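Local coordinates for MEM-A1 (Soil metagenome, PDB 6E0S), which probably hydrolyses beta-lactam antibiotics as a zinc-dependent metallo-beta-lactamase of subclass B3, at residues A[177-182]-A[227-232]; A[231-236]-A[244-249]. All blocks are in the same frame, centred on the assembly; numbering follows the deposited sequence.

Interaction 1 (A[177-182]-A[227-232])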
ATOM      1  N   THR A 177       0.769   9.609  -0.466  1.00 16.22           N
ATOM      2  CA  THR A 177      -0.281  10.626  -0.563  1.00 17.05           C
ATOM      3  C   THR A 177      -0.095  11.477  -1.825  1.00 17.04           C
ATOM      4  O   THR A 177       1.028  11.717  -2.286  1.00 16.42           O
ATOM      5  CB  THR A 177      -0.332  11.542   0.668  1.00 17.90           C
ATOM      6  OG1 THR A 177       0.878  12.296   0.737  1.00 18.21           O
ATOM      7  CG2 THR A 177      -0.482  10.736   1.979  1.00 18.61           C
ATOM      8  N   TRP A 178      -1.218  11.908  -2.402  1.00 16.71           N
ATOM      9  CA  TRP A 178      -1.197  12.749  -3.598  1.00 16.34           C
ATOM     10  C   TRP A 178      -2.558  13.414  -3.722  1.00 18.46           C
ATOM     11  O   TRP A 178      -3.496  13.092  -2.994  1.00 19.51           O
ATOM     12  CB  TRP A 178      -0.852  11.965  -4.886  1.00 13.56           C
ATOM     13  CG  TRP A 178      -1.865  10.920  -5.334  1.00 15.61           C
ATOM     14  CD1 TRP A 178      -2.688  10.994  -6.421  1.00 15.40           C
ATOM     15  CD2 TRP A 178      -2.104   9.629  -4.746  1.00 17.09           C
ATOM     16  NE1 TRP A 178      -3.440   9.852  -6.530  1.00 16.96           N
ATOM     17  CE2 TRP A 178      -3.108   9.004  -5.508  1.00 17.50           C
ATOM     18  CE3 TRP A 178      -1.587   8.953  -3.630  1.00 16.59           C
ATOM     19  CZ2 TRP A 178      -3.597   7.732  -5.202  1.00 18.47           C
ATOM     20  CZ3 TRP A 178      -2.079   7.682  -3.334  1.00 17.35           C
ATOM     21  CH2 TRP A 178      -3.056   7.087  -4.115  1.00 16.61           C
ATOM     22  N   ARG A 179      -2.656  14.372  -4.632  1.00 17.64           N
ATOM     23  CA  ARG A 179      -3.934  15.016  -4.914  1.00 17.32           C
ATOM     24  C   ARG A 179      -4.367  14.636  -6.317  1.00 18.20           C
ATOM     25  O   ARG A 179      -3.543  14.609  -7.236  1.00 18.26           O
ATOM     26  CB  ARG A 179      -3.825  16.550  -4.795  1.00 17.41           C
ATOM     27  CG  ARG A 179      -3.642  16.975  -3.354  1.00 20.54           C
ATOM     28  CD  ARG A 179      -3.963  18.462  -3.138  1.00 23.70           C
ATOM     29  NE  ARG A 179      -5.393  18.739  -3.153  1.00 25.26           N
ATOM     30  CZ  ARG A 179      -6.203  18.672  -2.092  1.00 24.92           C
ATOM     31  NH1 ARG A 179      -5.754  18.349  -0.889  1.00 23.73           N
ATOM     32  NH2 ARG A 179      -7.477  18.948  -2.239  1.00 24.25           N
ATOM     33  N   ALA A 180      -5.657  14.329  -6.473  1.00 19.12           N
ATOM     34  CA  ALA A 180      -6.268  14.063  -7.765  1.00 19.64           C
ATOM     35  C   ALA A 180      -7.300  15.149  -8.019  1.00 20.84           C
ATOM     36  O   ALA A 180      -7.774  15.792  -7.077  1.00 21.41           O
ATOM     37  CB  ALA A 180      -6.919  12.662  -7.839  1.00 19.81           C
ATOM     38  N   THR A 181      -7.612  15.380  -9.300  1.00 21.02           N
ATOM     39  CA  THR A 181      -8.479  16.480  -9.705  1.00 22.99           C
ATOM     40  C   THR A 181      -9.411  16.034 -10.817  1.00 24.25           C
ATOM     41  O   THR A 181      -9.025  15.258 -11.698  1.00 24.97           O
ATOM     42  CB  THR A 181      -7.686  17.726 -10.195  1.00 25.31           C
ATOM     43  OG1 THR A 181      -6.873  17.359 -11.316  1.00 28.38           O
ATOM     44  CG2 THR A 181      -6.791  18.293  -9.100  1.00 23.74           C
ATOM     45  N   GLU A 182     -10.642  16.538 -10.788  1.00 24.68           N
ATOM     46  CA  GLU A 182     -11.576  16.279 -11.876  1.00 27.89           C
ATOM     47  C   GLU A 182     -12.687  17.304 -11.796  1.00 29.85           C
ATOM     48  O   GLU A 182     -13.121  17.642 -10.700  1.00 29.86           O
ATOM     49  CB  GLU A 182     -12.157  14.849 -11.839  1.00 28.32           C
ATOM     50  CG  GLU A 182     -12.955  14.482 -10.613  1.00 29.79           C
ATOM     51  CD  GLU A 182     -13.756  13.167 -10.771  1.00 29.30           C
ATOM     52  OE1 GLU A 182     -14.988  13.165 -10.543  1.00 29.72           O
ATOM     53  OE2 GLU A 182     -13.149  12.123 -11.079  1.00 28.16           O
ATOM     54  N   ALA A 227      -3.675  11.532  11.187  1.00 23.36           N
ATOM     55  CA  ALA A 227      -3.568  12.979  10.985  1.00 24.54           C
ATOM     56  C   ALA A 227      -3.514  13.394   9.515  1.00 23.59           C
ATOM     57  O   ALA A 227      -3.445  14.596   9.225  1.00 26.01           O
ATOM     58  CB  ALA A 227      -2.337  13.527  11.709  1.00 23.83           C
ATOM     59  N   LEU A 228      -3.578  12.466   8.575  1.00 22.91           N
ATOM     60  CA  LEU A 228      -3.343  12.832   7.186  1.00 22.02           C
ATOM     61  C   LEU A 228      -4.513  13.623   6.595  1.00 23.20           C
ATOM     62  O   LEU A 228      -5.680  13.404   6.938  1.00 23.35           O
ATOM     63  CB  LEU A 228      -3.120  11.576   6.334  1.00 20.40           C
ATOM     64  CG  LEU A 228      -1.863  10.761   6.592  1.00 19.52           C
ATOM     65  CD1 LEU A 228      -1.964   9.521   5.737  1.00 20.28           C
ATOM     66  CD2 LEU A 228      -0.650  11.596   6.197  1.00 18.75           C
ATOM     67  N   ASP A 229      -4.185  14.548   5.686  1.00 23.56           N
ATOM     68  CA  ASP A 229      -5.182  15.123   4.781  1.00 23.20           C
ATOM     69  C   ASP A 229      -5.783  13.983   3.967  1.00 22.06           C
ATOM     70  O   ASP A 229      -5.103  13.388   3.121  1.00 22.39           O
ATOM     71  CB  ASP A 229      -4.532  16.195   3.890  1.00 24.26           C
ATOM     72  CG  ASP A 229      -5.544  17.068   3.150  1.00 25.40           C
ATOM     73  OD1 ASP A 229      -6.775  16.940   3.374  1.00 26.17           O
ATOM     74  OD2 ASP A 229      -5.081  17.890   2.318  1.00 25.58           O
ATOM     75  N   CYS A 230      -7.043  13.626   4.235  1.00 20.52           N
ATOM     76  CA  CYS A 230      -7.562  12.337   3.757  1.00 20.18           C
ATOM     77  C   CYS A 230      -8.981  12.485   3.206  1.00 21.65           C
ATOM     78  O   CYS A 230      -9.958  12.243   3.921  1.00 25.26           O
ATOM     79  CB  CYS A 230      -7.508  11.335   4.899  1.00 21.01           C
ATOM     80  SG  CYS A 230      -8.129   9.692   4.540  1.00 20.58           S
ATOM     81  N   ASP A 231      -9.096  12.863   1.929  1.00 17.63           N
ATOM     82  CA  ASP A 231     -10.414  12.865   1.311  1.00 18.60           C
ATOM     83  C   ASP A 231     -10.828  11.470   0.865  1.00 18.39           C
ATOM     84  O   ASP A 231     -11.981  11.068   1.076  1.00 17.11           O
ATOM     85  CB  ASP A 231     -10.441  13.804   0.116  1.00 18.75           C
ATOM     86  CG  ASP A 231     -10.457  15.261   0.528  1.00 19.91           C
ATOM     87  OD1 ASP A 231     -11.187  15.587   1.485  1.00 21.16           O
ATOM     88  OD2 ASP A 231      -9.701  16.050  -0.069  1.00 19.39           O
ATOM     89  N   ILE A 232      -9.924  10.726   0.225  1.00 17.07           N
ATOM     90  CA  ILE A 232     -10.234   9.392  -0.279  1.00 18.34           C
ATOM     91  C   ILE A 232      -9.155   8.434   0.202  1.00 18.80           C
ATOM     92  O   ILE A 232      -7.975   8.601  -0.136  1.00 19.48           O
ATOM     93  CB  ILE A 232     -10.326   9.363  -1.813  1.00 17.86           C
ATOM     94  CG1 ILE A 232     -11.478  10.274  -2.296  1.00 17.38           C
ATOM     95  CG2 ILE A 232     -10.478   7.902  -2.319  1.00 17.20           C
ATOM     96  CD1 ILE A 232     -11.572  10.436  -3.848  1.00 18.04           C
TER
HETATM   97  O   HOH W   1      -9.550  18.704  -0.493  0.50 18.95           O
HETATM   98  O   HOH W   2      -3.244  17.505   0.324  1.00 30.83           O
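Arg179 of strand 177-182 reaches Asp229 and Asp231 of the loop 227-232 with a single long side chain. CB does not itself aim at the loop, and CG lies beside the backbone N, opposite the carbonyl carbon (chi1 -70°). From there CG and CD carry the chain away from the strand, and the side chain packs on Ala188 of the neighbouring strand. A turn at chi3 (75°) then delivers the guanidinium to the acidic residues, so that the two side chains of Arg179 and Asp229 cross at roughly a right angle. At the tip, NH1 forms a salt bridge with Asp229 OD2 at 3.3 Å, the oxygen approaching the edge of the guanidinium near its plane. The carboxylate is turned 35° from that plane and pairs through this one oxygen. Water 2 closes a triangle on the same two atoms: it accepts from NH1 at 2.9 Å and donates to Asp229 OD2 at 2.7 Å.

In the metallo-beta-lactamase fold, strand 174-182 is the middle strand of a five-stranded mixed sheet, with 185-192 between it and 232-235. Arg179 thus spans strand 185-192 to meet the loop that leads from helix 214-226 into the last strand.

NH2, the other terminal nitrogen, hydrogen-bonds Ser186 OG and donates to water 1 at 2.7 Å, and that water in turn donates to Asp231 OD2. That oxygen, 4.2 Å from NH2, lies well out of the guanidinium plane, leaving only charge attraction as the direct link; its own backbone donor is Ala188 N. Arg261 pairs with OD1 of both aspartates. Nearer the start of the strand, Thr177 CG2 meets Leu228 CD1 at 4.2 Å, a light methyl contact on the same face as Arg179.

Interaction 2 (A[231-236]-A[244-249]). With PO4 (phosphate ion), chain D.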
ATOM      1  N   ASP A 231      -9.096  12.863   1.929  1.00 17.63           N
ATOM      2  CA  ASP A 231     -10.414  12.865   1.311  1.00 18.60           C
ATOM      3  C   ASP A 231     -10.828  11.470   0.865  1.00 18.39           C
ATOM      4  O   ASP A 231     -11.981  11.068   1.076  1.00 17.11           O
ATOM      5  CB  ASP A 231     -10.441  13.804   0.116  1.00 18.75           C
ATOM      6  CG  ASP A 231     -10.457  15.261   0.528  1.00 19.91           C
ATOM      7  OD1 ASP A 231     -11.187  15.587   1.485  1.00 21.16           O
ATOM      8  OD2 ASP A 231      -9.701  16.050  -0.069  1.00 19.39           O
ATOM      9  N   ILE A 232      -9.924  10.726   0.225  1.00 17.07           N
ATOM     10  CA  ILE A 232     -10.234   9.392  -0.279  1.00 18.34           C
ATOM     11  C   ILE A 232      -9.155   8.434   0.202  1.00 18.80           C
ATOM     12  O   ILE A 232      -7.975   8.601  -0.136  1.00 19.48           O
ATOM     13  CB  ILE A 232     -10.326   9.363  -1.813  1.00 17.86           C
ATOM     14  CG1 ILE A 232     -11.478  10.274  -2.296  1.00 17.38           C
ATOM     15  CG2 ILE A 232     -10.478   7.902  -2.319  1.00 17.20           C
ATOM     16  CD1 ILE A 232     -11.572  10.436  -3.848  1.00 18.04           C
ATOM     17  N   LEU A 233      -9.552   7.430   0.962  1.00 18.34           N
ATOM     18  CA  LEU A 233      -8.641   6.417   1.475  1.00 17.73           C
ATOM     19  C   LEU A 233      -8.711   5.161   0.617  1.00 18.06           C
ATOM     20  O   LEU A 233      -9.805   4.681   0.314  1.00 20.70           O
ATOM     21  CB  LEU A 233      -9.012   6.068   2.928  1.00 17.58           C
ATOM     22  CG  LEU A 233      -8.424   4.756   3.443  1.00 17.95           C
ATOM     23  CD1 LEU A 233      -6.918   4.892   3.604  1.00 18.61           C
ATOM     24  CD2 LEU A 233      -9.063   4.321   4.793  1.00 18.90           C
ATOM     25  N   ILE A 234      -7.548   4.612   0.261  1.00 16.84           N
ATOM     26  CA  ILE A 234      -7.444   3.269  -0.314  1.00 16.28           C
ATOM     27  C   ILE A 234      -6.396   2.534   0.501  1.00 17.18           C
ATOM     28  O   ILE A 234      -5.235   2.926   0.497  1.00 17.66           O
ATOM     29  CB  ILE A 234      -7.048   3.300  -1.791  1.00 17.51           C
ATOM     30  CG1 ILE A 234      -8.096   4.065  -2.590  1.00 20.44           C
ATOM     31  CG2 ILE A 234      -6.887   1.863  -2.319  1.00 16.80           C
ATOM     32  CD1 ILE A 234      -7.630   4.427  -4.003  1.00 23.43           C
ATOM     33  N   SER A 235      -6.794   1.500   1.232  1.00 18.59           N
ATOM     34  CA  SER A 235      -5.824   0.823   2.085  1.00 18.16           C
ATOM     35  C   SER A 235      -5.331  -0.441   1.387  1.00 17.30           C
ATOM     36  O   SER A 235      -6.002  -0.978   0.507  1.00 17.93           O
ATOM     37  CB  SER A 235      -6.433   0.473   3.444  1.00 20.36           C
ATOM     38  OG  SER A 235      -7.636  -0.239   3.243  1.00 20.67           O
ATOM     39  N   ALA A 236      -4.133  -0.893   1.777  1.00 17.70           N
ATOM     40  CA  ALA A 236      -3.488  -2.012   1.087  1.00 18.00           C
ATOM     41  C   ALA A 236      -4.374  -3.250   1.032  1.00 19.53           C
ATOM     42  O   ALA A 236      -4.401  -3.962   0.016  1.00 18.81           O
ATOM     43  CB  ALA A 236      -2.161  -2.345   1.769  1.00 18.77           C
ATOM     44  N   TRP A 244     -15.043  -1.157  -0.346  1.00 20.50           N
ATOM     45  CA  TRP A 244     -16.187  -1.708  -1.074  1.00 21.49           C
ATOM     46  C   TRP A 244     -17.496  -1.094  -0.593  1.00 22.77           C
ATOM     47  O   TRP A 244     -18.418  -0.896  -1.393  1.00 23.06           O
ATOM     48  CB  TRP A 244     -16.202  -3.235  -0.972  1.00 22.25           C
ATOM     49  CG  TRP A 244     -14.878  -3.813  -1.398  1.00 22.61           C
ATOM     50  CD1 TRP A 244     -14.073  -4.672  -0.685  1.00 23.23           C
ATOM     51  CD2 TRP A 244     -14.198  -3.556  -2.638  1.00 22.10           C
ATOM     52  NE1 TRP A 244     -12.924  -4.949  -1.416  1.00 22.31           N
ATOM     53  CE2 TRP A 244     -12.981  -4.275  -2.609  1.00 21.58           C
ATOM     54  CE3 TRP A 244     -14.499  -2.771  -3.767  1.00 22.41           C
ATOM     55  CZ2 TRP A 244     -12.056  -4.231  -3.667  1.00 21.93           C
ATOM     56  CZ3 TRP A 244     -13.596  -2.732  -4.818  1.00 22.10           C
ATOM     57  CH2 TRP A 244     -12.384  -3.457  -4.764  1.00 22.37           C
ATOM     58  N   ARG A 245     -17.584  -0.738   0.688  1.00 21.93           N
ATOM     59  CA  ARG A 245     -18.769  -0.021   1.146  1.00 23.23           C
ATOM     60  C   ARG A 245     -18.912   1.315   0.420  1.00 22.19           C
ATOM     61  O   ARG A 245     -20.011   1.687  -0.002  1.00 22.66           O
ATOM     62  CB  ARG A 245     -18.729   0.193   2.664  1.00 25.04           C
ATOM     63  CG  ARG A 245     -19.886   1.050   3.142  1.00 28.52           C
ATOM     64  CD  ARG A 245     -19.883   1.312   4.641  1.00 32.47           C
ATOM     65  NE  ARG A 245     -18.668   1.971   5.129  1.00 34.53           N
ATOM     66  CZ  ARG A 245     -18.334   3.250   4.908  1.00 36.95           C
ATOM     67  NH1 ARG A 245     -19.111   4.052   4.187  1.00 38.74           N
ATOM     68  NH2 ARG A 245     -17.204   3.733   5.409  1.00 35.86           N
ATOM     69  N   ARG A 246     -17.806   2.033   0.237  1.00 20.03           N
ATOM     70  CA  ARG A 246     -17.879   3.324  -0.444  0.60 19.92           C
ATOM     71  C   ARG A 246     -18.109   3.145  -1.942  1.00 19.05           C
ATOM     72  O   ARG A 246     -18.915   3.860  -2.543  1.00 18.61           O
ATOM     73  CB  ARG A 246     -16.597   4.119  -0.202  0.60 18.93           C
ATOM     74  CG  ARG A 246     -16.428   4.625   1.225  0.60 19.37           C
ATOM     75  CD  ARG A 246     -15.198   5.561   1.333  0.60 18.94           C
ATOM     76  NE  ARG A 246     -14.020   4.789   1.710  0.60 17.57           N
ATOM     77  CZ  ARG A 246     -12.871   4.772   1.043  0.60 16.63           C
ATOM     78  NH1 ARG A 246     -12.691   5.526  -0.054  0.60 15.42           N
ATOM     79  NH2 ARG A 246     -11.894   3.984   1.486  0.60 16.56           N
ATOM     80  N   GLN A 247     -17.384   2.202  -2.569  1.00 19.10           N
ATOM     81  CA  GLN A 247     -17.526   2.003  -4.010  1.00 19.79           C
ATOM     82  C   GLN A 247     -18.931   1.579  -4.371  1.00 20.01           C
ATOM     83  O   GLN A 247     -19.386   1.826  -5.495  1.00 20.01           O
ATOM     84  CB  GLN A 247     -16.542   0.941  -4.502  1.00 21.79           C
ATOM     85  CG  GLN A 247     -16.394   0.849  -6.047  1.00 22.30           C
ATOM     86  CD  GLN A 247     -17.365  -0.093  -6.709  1.00 25.65           C
ATOM     87  OE1 GLN A 247     -17.791  -1.098  -6.132  1.00 26.50           O
ATOM     88  NE2 GLN A 247     -17.763   0.250  -7.929  1.00 27.42           N
ATOM     89  N   ALA A 248     -19.620   0.916  -3.438  1.00 19.43           N
ATOM     90  CA  ALA A 248     -20.985   0.460  -3.625  1.00 20.82           C
ATOM     91  C   ALA A 248     -21.966   1.597  -3.825  1.00 19.94           C
ATOM     92  O   ALA A 248     -23.116   1.330  -4.176  1.00 21.25           O
ATOM     93  CB  ALA A 248     -21.407  -0.376  -2.409  1.00 21.67           C
ATOM     94  N   ARG A 249     -21.555   2.839  -3.572  1.00 21.30           N
ATOM     95  CA  ARG A 249     -22.380   4.009  -3.802  1.00 25.25           C
ATOM     96  C   ARG A 249     -21.989   4.797  -5.051  1.00 23.87           C
ATOM     97  O   ARG A 249     -22.658   5.799  -5.344  1.00 23.85           O
ATOM     98  CB  ARG A 249     -22.337   4.933  -2.566  1.00 31.16           C
ATOM     99  CG  ARG A 249     -22.542   4.210  -1.221  1.00 36.68           C
ATOM    100  CD  ARG A 249     -22.786   5.181  -0.049  1.00 42.84           C
ATOM    101  NE  ARG A 249     -24.025   5.932  -0.227  1.00 50.16           N
ATOM    102  CZ  ARG A 249     -24.361   7.020   0.471  1.00 56.97           C
ATOM    103  NH1 ARG A 249     -23.531   7.514   1.391  1.00 56.64           N
ATOM    104  NH2 ARG A 249     -25.521   7.633   0.227  1.00 61.29           N
TER
HETATM  105  P   PO4 D 303     -15.968  -3.440   2.974  1.00 62.22           P
HETATM  106  O1  PO4 D 303     -15.792  -3.097   4.451  1.00 63.02           O
HETATM  107  O2  PO4 D 303     -15.595  -2.256   2.131  1.00 62.08           O
HETATM  108  O3  PO4 D 303     -15.069  -4.623   2.658  1.00 62.25           O
HETATM  109  O4  PO4 D 303     -17.422  -3.792   2.712  1.00 62.10           O
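The outer edge of the five-stranded sheet is covered here by a side chain from helix 243-247: Arg246 turns its guanidinium onto the backbone carbonyl of Leu233 in edge strand 232-235, whose neighbours Ile232 and Ile234 hydrogen-bond inward to strand 185-192. The arginine runs extended to CD, then kinks at chi3 (-92°). Both terminal nitrogens converge on Leu233 O, which sits at the guanidinium edge near its plane. NH2 donates to Leu233 O at 2.5 Å, a doubtfully short length; Arg246 is modelled in two conformers, of which this is one. The NH1 bond to Leu233 O is weak, 3.0 Å long with an N-H...O angle of 125°. Ile232 CG2 also approaches the edge, 4.0 Å from NH1, while Leu233 CB lies 3.8 Å from NH2. Near the beginning of the helix, a phosphate, probably from the crystallisation liquor, takes a hydrogen bond through O2 from Arg245 N at 2.9 Å and a weak one from Trp244 N. With NH2 also bonded to Gly241 O and NH1 to Phe258 O, the buried guanidinium gathers three backbone carbonyls, whose dipoles probably help to offset its positive charge.

How the interactions relate
Both contacts reach the same five-stranded sheet, and their segments overlap at Asp231 and Ile232, though Asp231 takes part only in interaction 1 and Ile232 only in interaction 2; their centres lie 13 Å apart. Interaction 1 is a surface contact, and interaction 2 a buried one. An arginine does the main work in each, but its partners differ. On the surface the guanidinium is paired with carboxylates, and water completes the links between charges; inside, it meets backbone carbonyls, flanked by aliphatic carbons. The elements joined differ too: interaction 1 ties the middle strand to the loop entering the edge strand, whereas interaction 2 attaches the short helix 243-247 to that edge strand itself.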